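Local coordinates for putative immunoglobulin-blocking virulence protein (PDB 7ADK) that probably binds antibodies on the mycoplasma surface and, together with a partner lipoprotein, promotes dissociation of the antibody-antigen interaction, at residues G145-F149 with Y167-N173; V139-G145 with N173-K179. All blocks are in the same frame, centred on the assembly; numbering follows the deposited sequence.

Contact 2 pairs strands 138-144 and 174-178; contact 1 continues from it as the two strands leave the sheet, so the two share Gly145 and Asn173, whose CA atoms lie 4.7 Å apart. Along the chain contact 1 is nested inside the loop that contact 2 closes, a loop that includes helix 153-157. The contact centres are 16 Å apart, at about 29 Å (contact 2) and 20 Å (contact 1) from the centre of the chain, so the path runs inward from the sheet. Contact 2 has five backbone hydrogen bonds and an apolar face, whereas contact 1 relies on proline packing and one glutamine amide. The partner lipoprotein chain touches neither contact.

Contact 1: G145-F149 with Y167-N173; sequences GPPGF and YQNHTVN
Residues 145-149 and 167-173 are both irregular and run nearly antiparallel, with end-to-end directions 162° apart. Gly145 to Phe149 is extended in a polyproline II-like conformation (phi/psi -73°/129° at Pro146, -53°/133° at Pro147). The facing segment bends at His170 (phi/psi -81°/92°), where a weak bond from Thr171 N to Asn169 O (3.1 Å) forms an inverse gamma-turn. CA atoms lie 4.7 Å apart for Gly145-Asn173 and 6.4 Å for Phe149-Gln168; together the segments bury 322 Å². Pro146, its ring C-gamma endo, points toward the bend: its CG is 3.3 Å from His170 O and 3.7 Å from Val172 O, its CB is 3.8 Å from His170 CB, and its CD is 4.1 Å from Asn173 CA. Gln168, with chi1 and chi2 both t, reaches across on the Phe149 side of that proline. Its OE1 takes a weak hydrogen bond from Phe149 N (3.5 Å), while its NE2 gives a near-linear one to His170 O (3.0 Å), the same carbonyl that meets Pro146 CG. Phe149 CB is 4.1 Å from Tyr167 O. Behind this, residues 167-172 lie on helix 339-351, with Tyr167 OH bonded to Asp347 and Thr171 OG1 to Ser342; His170 NE2 bonds Leu594 O. The contact thus joins the way out of the small sheet to the way back into it, beside that helix. Neither proline has an amide proton to offer. Contact comes largely from the Pro146 ring against backbone and His170 CB, and the one hydrogen bond that crosses is weak and runs through the Gln168 amide.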
ATOM      1  N   GLY A 145       8.824  50.542   7.539  1.00 91.61           N
ATOM      2  CA  GLY A 145       7.949  50.054   6.470  1.00 91.61           C
ATOM      3  C   GLY A 145       8.533  48.819   5.773  1.00 91.61           C
ATOM      4  O   GLY A 145       9.758  48.715   5.657  1.00 91.61           O
ATOM      5  N   PRO A 146       7.705  47.887   5.274  1.00 87.27           N
ATOM      6  CA  PRO A 146       8.193  46.676   4.627  1.00 87.27           C
ATOM      7  C   PRO A 146       8.788  46.983   3.240  1.00 87.27           C
ATOM      8  O   PRO A 146       8.121  47.632   2.427  1.00 87.27           O
ATOM      9  CB  PRO A 146       6.986  45.748   4.546  1.00 87.27           C
ATOM     10  CG  PRO A 146       5.797  46.695   4.482  1.00 87.27           C
ATOM     11  CD  PRO A 146       6.251  47.904   5.287  1.00 87.27           C
ATOM     12  N   PRO A 147      10.013  46.524   2.926  1.00 85.03           N
ATOM     13  CA  PRO A 147      10.616  46.678   1.603  1.00 85.03           C
ATOM     14  C   PRO A 147       9.715  46.173   0.476  1.00 85.03           C
ATOM     15  O   PRO A 147       9.174  45.076   0.537  1.00 85.03           O
ATOM     16  CB  PRO A 147      11.933  45.902   1.653  1.00 85.03           C
ATOM     17  CG  PRO A 147      12.302  45.925   3.133  1.00 85.03           C
ATOM     18  CD  PRO A 147      10.956  45.899   3.838  1.00 85.03           C
ATOM     19  N   GLY A 148       9.560  46.962  -0.576  1.00 81.21           N
ATOM     20  CA  GLY A 148       8.786  46.589  -1.758  1.00 81.21           C
ATOM     21  C   GLY A 148       9.428  45.455  -2.560  1.00 81.21           C
ATOM     22  O   GLY A 148      10.652  45.383  -2.676  1.00 81.21           O
ATOM     23  N   PHE A 149       8.611  44.590  -3.161  1.00 78.30           N
ATOM     24  CA  PHE A 149       9.084  43.597  -4.124  1.00 78.30           C
ATOM     25  C   PHE A 149       9.629  44.289  -5.382  1.00 78.30           C
ATOM     26  O   PHE A 149       8.886  44.946  -6.118  1.00 78.30           O
ATOM     27  CB  PHE A 149       7.975  42.609  -4.480  1.00 78.30           C
ATOM     28  CG  PHE A 149       8.337  41.672  -5.610  1.00 78.30           C
ATOM     29  CD1 PHE A 149       9.269  40.643  -5.405  1.00 78.30           C
ATOM     30  CD2 PHE A 149       7.733  41.818  -6.871  1.00 78.30           C
ATOM     31  CE1 PHE A 149       9.572  39.754  -6.447  1.00 78.30           C
ATOM     32  CE2 PHE A 149       8.047  40.938  -7.917  1.00 78.30           C
ATOM     33  CZ  PHE A 149       8.969  39.906  -7.705  1.00 78.30           C
ATOM     34  N   TYR A 167       2.261  40.879  -6.759  1.00 68.69           N
ATOM     35  CA  TYR A 167       1.939  40.419  -5.406  1.00 68.69           C
ATOM     36  C   TYR A 167       2.930  40.980  -4.365  1.00 68.69           C
ATOM     37  O   TYR A 167       4.105  41.165  -4.679  1.00 68.69           O
ATOM     38  CB  TYR A 167       1.928  38.891  -5.418  1.00 68.69           C
ATOM     39  CG  TYR A 167       1.407  38.227  -4.158  1.00 68.69           C
ATOM     40  CD1 TYR A 167       2.265  37.951  -3.076  1.00 68.69           C
ATOM     41  CD2 TYR A 167       0.059  37.847  -4.091  1.00 68.69           C
ATOM     42  CE1 TYR A 167       1.763  37.326  -1.920  1.00 68.69           C
ATOM     43  CE2 TYR A 167      -0.445  37.218  -2.939  1.00 68.69           C
ATOM     44  CZ  TYR A 167       0.408  36.952  -1.852  1.00 68.69           C
ATOM     45  OH  TYR A 167      -0.074  36.337  -0.743  1.00 68.69           O
ATOM     46  N   GLN A 168       2.499  41.218  -3.120  1.00 74.05           N
ATOM     47  CA  GLN A 168       3.409  41.453  -1.995  1.00 74.05           C
ATOM     48  C   GLN A 168       2.987  40.723  -0.714  1.00 74.05           C
ATOM     49  O   GLN A 168       1.816  40.707  -0.339  1.00 74.05           O
ATOM     50  CB  GLN A 168       3.674  42.950  -1.822  1.00 74.05           C
ATOM     51  CG  GLN A 168       4.452  43.251  -0.539  1.00 74.05           C
ATOM     52  CD  GLN A 168       5.215  44.555  -0.541  1.00 74.05           C
ATOM     53  OE1 GLN A 168       5.597  45.099  -1.553  1.00 74.05           O
ATOM     54  NE2 GLN A 168       5.542  45.058   0.608  1.00 74.05           N
ATOM     55  N   ASN A 169       3.966  40.097  -0.061  1.00 73.95           N
ATOM     56  CA  ASN A 169       3.802  39.229   1.092  1.00 73.95           C
ATOM     57  C   ASN A 169       3.774  40.016   2.419  1.00 73.95           C
ATOM     58  O   ASN A 169       2.800  39.913   3.158  1.00 73.95           O
ATOM     59  CB  ASN A 169       4.909  38.162   1.037  1.00 73.95           C
ATOM     60  CG  ASN A 169       4.469  36.856   1.667  1.00 73.95           C
ATOM     61  OD1 ASN A 169       4.001  36.805   2.786  1.00 73.95           O
ATOM     62  ND2 ASN A 169       4.543  35.758   0.960  1.00 73.95           N
ATOM     63  N   HIS A 170       4.782  40.843   2.721  1.00 78.02           N
ATOM     64  CA  HIS A 170       4.746  41.717   3.902  1.00 78.02           C
ATOM     65  C   HIS A 170       3.927  42.976   3.627  1.00 78.02           C
ATOM     66  O   HIS A 170       4.413  43.997   3.149  1.00 78.02           O
ATOM     67  CB  HIS A 170       6.140  42.022   4.459  1.00 78.02           C
ATOM     68  CG  HIS A 170       6.768  40.889   5.236  1.00 78.02           C
ATOM     69  ND1 HIS A 170       6.143  39.704   5.640  1.00 78.02           N
ATOM     70  CD2 HIS A 170       8.026  40.910   5.755  1.00 78.02           C
ATOM     71  CE1 HIS A 170       7.055  39.028   6.354  1.00 78.02           C
ATOM     72  NE2 HIS A 170       8.194  39.729   6.433  1.00 78.02           N
ATOM     73  N   THR A 171       2.644  42.875   3.952  1.00 79.05           N
ATOM     74  CA  THR A 171       1.639  43.943   3.907  1.00 79.05           C
ATOM     75  C   THR A 171       1.753  44.971   5.030  1.00 79.05           C
ATOM     76  O   THR A 171       1.193  46.052   4.896  1.00 79.05           O
ATOM     77  CB  THR A 171       0.245  43.323   3.998  1.00 79.05           C
ATOM     78  OG1 THR A 171       0.186  42.473   5.099  1.00 79.05           O
ATOM     79  CG2 THR A 171      -0.106  42.491   2.787  1.00 79.05           C
ATOM     80  N   VAL A 172       2.439  44.670   6.135  1.00 83.86           N
ATOM     81  CA  VAL A 172       2.472  45.490   7.359  1.00 83.86           C
ATOM     82  C   VAL A 172       3.889  45.703   7.891  1.00 83.86           C
ATOM     83  O   VAL A 172       4.812  44.938   7.617  1.00 83.86           O
ATOM     84  CB  VAL A 172       1.553  44.934   8.469  1.00 83.86           C
ATOM     85  CG1 VAL A 172       0.082  44.971   8.054  1.00 83.86           C
ATOM     86  CG2 VAL A 172       1.909  43.524   8.931  1.00 83.86           C
ATOM     87  N   ASN A 173       4.043  46.790   8.645  1.00 87.66           N
ATOM     88  CA  ASN A 173       5.294  47.321   9.188  1.00 87.66           C
ATOM     89  C   ASN A 173       6.018  46.349  10.136  1.00 87.66           C
ATOM     90  O   ASN A 173       5.421  45.420  10.683  1.00 87.66           O
ATOM     91  CB  ASN A 173       4.969  48.667   9.875  1.00 87.66           C
ATOM     92  CG  ASN A 173       4.177  49.622   8.997  1.00 87.66           C
ATOM     93  OD1 ASN A 173       2.975  49.500   8.857  1.00 87.66           O
ATOM     94  ND2 ASN A 173       4.795  50.579   8.369  1.00 87.66           N
TER

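Contact 2: V139-G145 with N173-K179; sequences VEAEIEG and NKILSVK
A three-stranded antiparallel sheet, ordered 130-133, 138-144, 174-178 as in a meander with a long second connection, is completed by this pairing. The axes of strands 139-144 and 174-178 approach to 4.7 Å with directions 154° apart, burying 626 Å². Ala141-Val178 and Ile143-Ile175 are non-hydrogen-bonded pairs; Glu142-Ser177 and Glu144-Lys174 are hydrogen-bonded. Between Glu142 and Ile143 the register slips by one: a beta bulge, with Leu176 inserted at near-helical phi/psi (-83°/-38°). Glu142 spans it, its N bonding Ser177 O (2.9 Å) and its O taking Leu176 N (2.9 Å). Lys179 N bonds Glu140 O (3.0 Å).

The face of Ala141, Ile143, Ile175 and Val178 is apolar. The short Ala141 side chain leaves room beside it: Val178 CG2 lies 4.1 Å from Ala141 CB and 3.5 Å from Ile175 CG2, while Val178 CG1 meets Val139 CG1 at 3.4 Å. Ile143, with chi1 and chi2 both m, brings CD1 to 3.5 Å from Ile175 CG1, and Ile132 of the first strand packs on Ala141, Ile143 and Ile175. On the side of Glu142 and Glu144, the extra residue Leu176 packs against the glutamate stems, its CD1 3.5 Å from Glu144 CG and its CB 4.2 Å from Glu142 CB, while the Glu144 carboxylate pairs with Arg128. Where the strands part, Glu144 and Lys174 exchange two backbone bonds, Glu144 N to Lys174 O at 3.0 Å and Lys174 N to Glu144 O at 2.9 Å.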
ATOM      1  N   VAL A 139       3.934  52.426  24.397  1.00103.18           N
ATOM      2  CA  VAL A 139       5.378  52.168  24.498  1.00103.18           C
ATOM      3  C   VAL A 139       6.089  52.866  23.336  1.00103.18           C
ATOM      4  O   VAL A 139       5.562  52.882  22.228  1.00103.18           O
ATOM      5  CB  VAL A 139       5.671  50.655  24.463  1.00103.18           C
ATOM      6  CG1 VAL A 139       7.137  50.402  24.779  1.00103.18           C
ATOM      7  CG2 VAL A 139       4.840  49.818  25.429  1.00103.18           C
ATOM      8  N   GLU A 140       7.263  53.462  23.524  1.00109.44           N
ATOM      9  CA  GLU A 140       8.078  53.961  22.402  1.00109.44           C
ATOM     10  C   GLU A 140       8.813  52.819  21.673  1.00109.44           C
ATOM     11  O   GLU A 140       9.342  51.908  22.308  1.00109.44           O
ATOM     12  CB  GLU A 140       9.020  55.086  22.848  1.00109.44           C
ATOM     13  CG  GLU A 140      10.050  54.686  23.896  1.00109.44           C
ATOM     14  CD  GLU A 140      10.868  55.883  24.389  1.00109.44           C
ATOM     15  OE1 GLU A 140      11.637  56.471  23.598  1.00109.44           O
ATOM     16  OE2 GLU A 140      10.756  56.238  25.581  1.00109.44           O
ATOM     17  N   ALA A 141       8.832  52.851  20.340  1.00105.53           N
ATOM     18  CA  ALA A 141       9.388  51.789  19.503  1.00105.53           C
ATOM     19  C   ALA A 141       9.975  52.289  18.171  1.00105.53           C
ATOM     20  O   ALA A 141       9.465  53.215  17.536  1.00105.53           O
ATOM     21  CB  ALA A 141       8.301  50.752  19.247  1.00105.53           C
ATOM     22  N   GLU A 142      11.031  51.630  17.717  1.00103.64           N
ATOM     23  CA  GLU A 142      11.595  51.807  16.384  1.00103.64           C
ATOM     24  C   GLU A 142      10.798  50.958  15.380  1.00103.64           C
ATOM     25  O   GLU A 142      10.706  49.746  15.535  1.00103.64           O
ATOM     26  CB  GLU A 142      13.094  51.465  16.401  1.00103.64           C
ATOM     27  CG  GLU A 142      13.935  52.570  17.069  1.00103.64           C
ATOM     28  CD  GLU A 142      13.810  52.658  18.600  1.00103.64           C
ATOM     29  OE1 GLU A 142      14.014  51.649  19.304  1.00103.64           O
ATOM     30  OE2 GLU A 142      13.524  53.753  19.122  1.00103.64           O
ATOM     31  N   ILE A 143      10.203  51.596  14.368  1.00102.86           N
ATOM     32  CA  ILE A 143       9.292  50.985  13.384  1.00102.86           C
ATOM     33  C   ILE A 143       9.778  51.276  11.962  1.00102.86           C
ATOM     34  O   ILE A 143      10.165  52.408  11.666  1.00102.86           O
ATOM     35  CB  ILE A 143       7.843  51.500  13.565  1.00102.86           C
ATOM     36  CG1 ILE A 143       7.260  51.291  14.976  1.00102.86           C
ATOM     37  CG2 ILE A 143       6.879  50.923  12.518  1.00102.86           C
ATOM     38  CD1 ILE A 143       7.092  49.844  15.422  1.00102.86           C
ATOM     39  N   GLU A 144       9.684  50.293  11.068  1.00101.08           N
ATOM     40  CA  GLU A 144      10.065  50.402   9.652  1.00101.08           C
ATOM     41  C   GLU A 144       8.939  49.938   8.721  1.00101.08           C
ATOM     42  O   GLU A 144       8.180  49.030   9.057  1.00101.08           O
ATOM     43  CB  GLU A 144      11.330  49.576   9.389  1.00101.08           C
ATOM     44  CG  GLU A 144      12.549  50.016  10.210  1.00101.08           C
ATOM     45  CD  GLU A 144      13.009  51.459   9.955  1.00101.08           C
ATOM     46  OE1 GLU A 144      13.445  52.141  10.909  1.00101.08           O
ATOM     47  OE2 GLU A 144      13.006  51.920   8.793  1.00101.08           O
ATOM     48  N   GLY A 145       8.824  50.542   7.539  1.00 91.61           N
ATOM     49  CA  GLY A 145       7.949  50.054   6.470  1.00 91.61           C
ATOM     50  C   GLY A 145       8.533  48.819   5.773  1.00 91.61           C
ATOM     51  O   GLY A 145       9.758  48.715   5.657  1.00 91.61           O
ATOM     52  N   ASN A 173       4.043  46.790   8.645  1.00 87.66           N
ATOM     53  CA  ASN A 173       5.294  47.321   9.188  1.00 87.66           C
ATOM     54  C   ASN A 173       6.018  46.349  10.136  1.00 87.66           C
ATOM     55  O   ASN A 173       5.421  45.420  10.683  1.00 87.66           O
ATOM     56  CB  ASN A 173       4.969  48.667   9.875  1.00 87.66           C
ATOM     57  CG  ASN A 173       4.177  49.622   8.997  1.00 87.66           C
ATOM     58  OD1 ASN A 173       2.975  49.500   8.857  1.00 87.66           O
ATOM     59  ND2 ASN A 173       4.795  50.579   8.369  1.00 87.66           N
ATOM     60  N   LYS A 174       7.312  46.598  10.369  1.00 91.06           N
ATOM     61  CA  LYS A 174       8.201  45.824  11.253  1.00 91.06           C
ATOM     62  C   LYS A 174       8.522  46.607  12.533  1.00 91.06           C
ATOM     63  O   LYS A 174       8.710  47.818  12.477  1.00 91.06           O
ATOM     64  CB  LYS A 174       9.475  45.493  10.455  1.00 91.06           C
ATOM     65  CG  LYS A 174      10.410  44.436  11.060  1.00 91.06           C
ATOM     66  CD  LYS A 174       9.857  43.006  10.946  1.00 91.06           C
ATOM     67  CE  LYS A 174      10.942  41.991  11.306  1.00 91.06           C
ATOM     68  NZ  LYS A 174      10.535  40.589  11.057  1.00 91.06           N
ATOM     69  N   ILE A 175       8.606  45.929  13.680  1.00 91.95           N
ATOM     70  CA  ILE A 175       9.138  46.485  14.937  1.00 91.95           C
ATOM     71  C   ILE A 175      10.611  46.076  15.082  1.00 91.95           C
ATOM     72  O   ILE A 175      10.902  44.896  15.261  1.00 91.95           O
ATOM     73  CB  ILE A 175       8.312  45.992  16.152  1.00 91.95           C
ATOM     74  CG1 ILE A 175       6.829  46.427  16.123  1.00 91.95           C
ATOM     75  CG2 ILE A 175       8.944  46.490  17.458  1.00 91.95           C
ATOM     76  CD1 ILE A 175       5.904  45.489  16.905  1.00 91.95           C
ATOM     77  N   LEU A 176      11.544  47.028  15.036  1.00 96.05           N
ATOM     78  CA  LEU A 176      12.969  46.733  15.222  1.00 96.05           C
ATOM     79  C   LEU A 176      13.375  46.652  16.692  1.00 96.05           C
ATOM     80  O   LEU A 176      14.217  45.836  17.062  1.00 96.05           O
ATOM     81  CB  LEU A 176      13.846  47.781  14.526  1.00 96.05           C
ATOM     82  CG  LEU A 176      13.710  47.906  13.008  1.00 96.05           C
ATOM     83  CD1 LEU A 176      14.894  48.738  12.521  1.00 96.05           C
ATOM     84  CD2 LEU A 176      13.730  46.574  12.269  1.00 96.05           C
ATOM     85  N   SER A 177      12.815  47.514  17.538  1.00 98.03           N
ATOM     86  CA  SER A 177      13.055  47.537  18.984  1.00 98.03           C
ATOM     87  C   SER A 177      11.931  48.238  19.745  1.00 98.03           C
ATOM     88  O   SER A 177      11.286  49.144  19.228  1.00 98.03           O
ATOM     89  CB  SER A 177      14.368  48.247  19.293  1.00 98.03           C
ATOM     90  OG  SER A 177      15.473  47.458  18.953  1.00 98.03           O
ATOM     91  N   VAL A 178      11.728  47.851  21.001  1.00 97.75           N
ATOM     92  CA  VAL A 178      10.728  48.393  21.927  1.00 97.75           C
ATOM     93  C   VAL A 178      11.403  48.772  23.239  1.00 97.75           C
ATOM     94  O   VAL A 178      12.131  47.962  23.817  1.00 97.75           O
ATOM     95  CB  VAL A 178       9.624  47.348  22.162  1.00 97.75           C
ATOM     96  CG1 VAL A 178       8.595  47.803  23.182  1.00 97.75           C
ATOM     97  CG2 VAL A 178       8.884  47.052  20.866  1.00 97.75           C
ATOM     98  N   LYS A 179      11.142  49.975  23.764  1.00100.18           N
ATOM     99  CA  LYS A 179      11.669  50.397  25.067  1.00100.18           C
ATOM    100  C   LYS A 179      10.869  49.741  26.195  1.00100.18           C
ATOM    101  O   LYS A 179       9.856  50.259  26.649  1.00100.18           O
ATOM    102  CB  LYS A 179      11.700  51.929  25.153  1.00100.18           C
ATOM    103  CG  LYS A 179      12.318  52.482  26.448  1.00100.18           C
ATOM    104  CD  LYS A 179      13.795  52.146  26.648  1.00100.18           C
ATOM    105  CE  LYS A 179      14.280  52.663  27.984  1.00100.18           C
ATOM    106  NZ  LYS A 179      15.693  52.420  28.204  1.00100.18           N
TER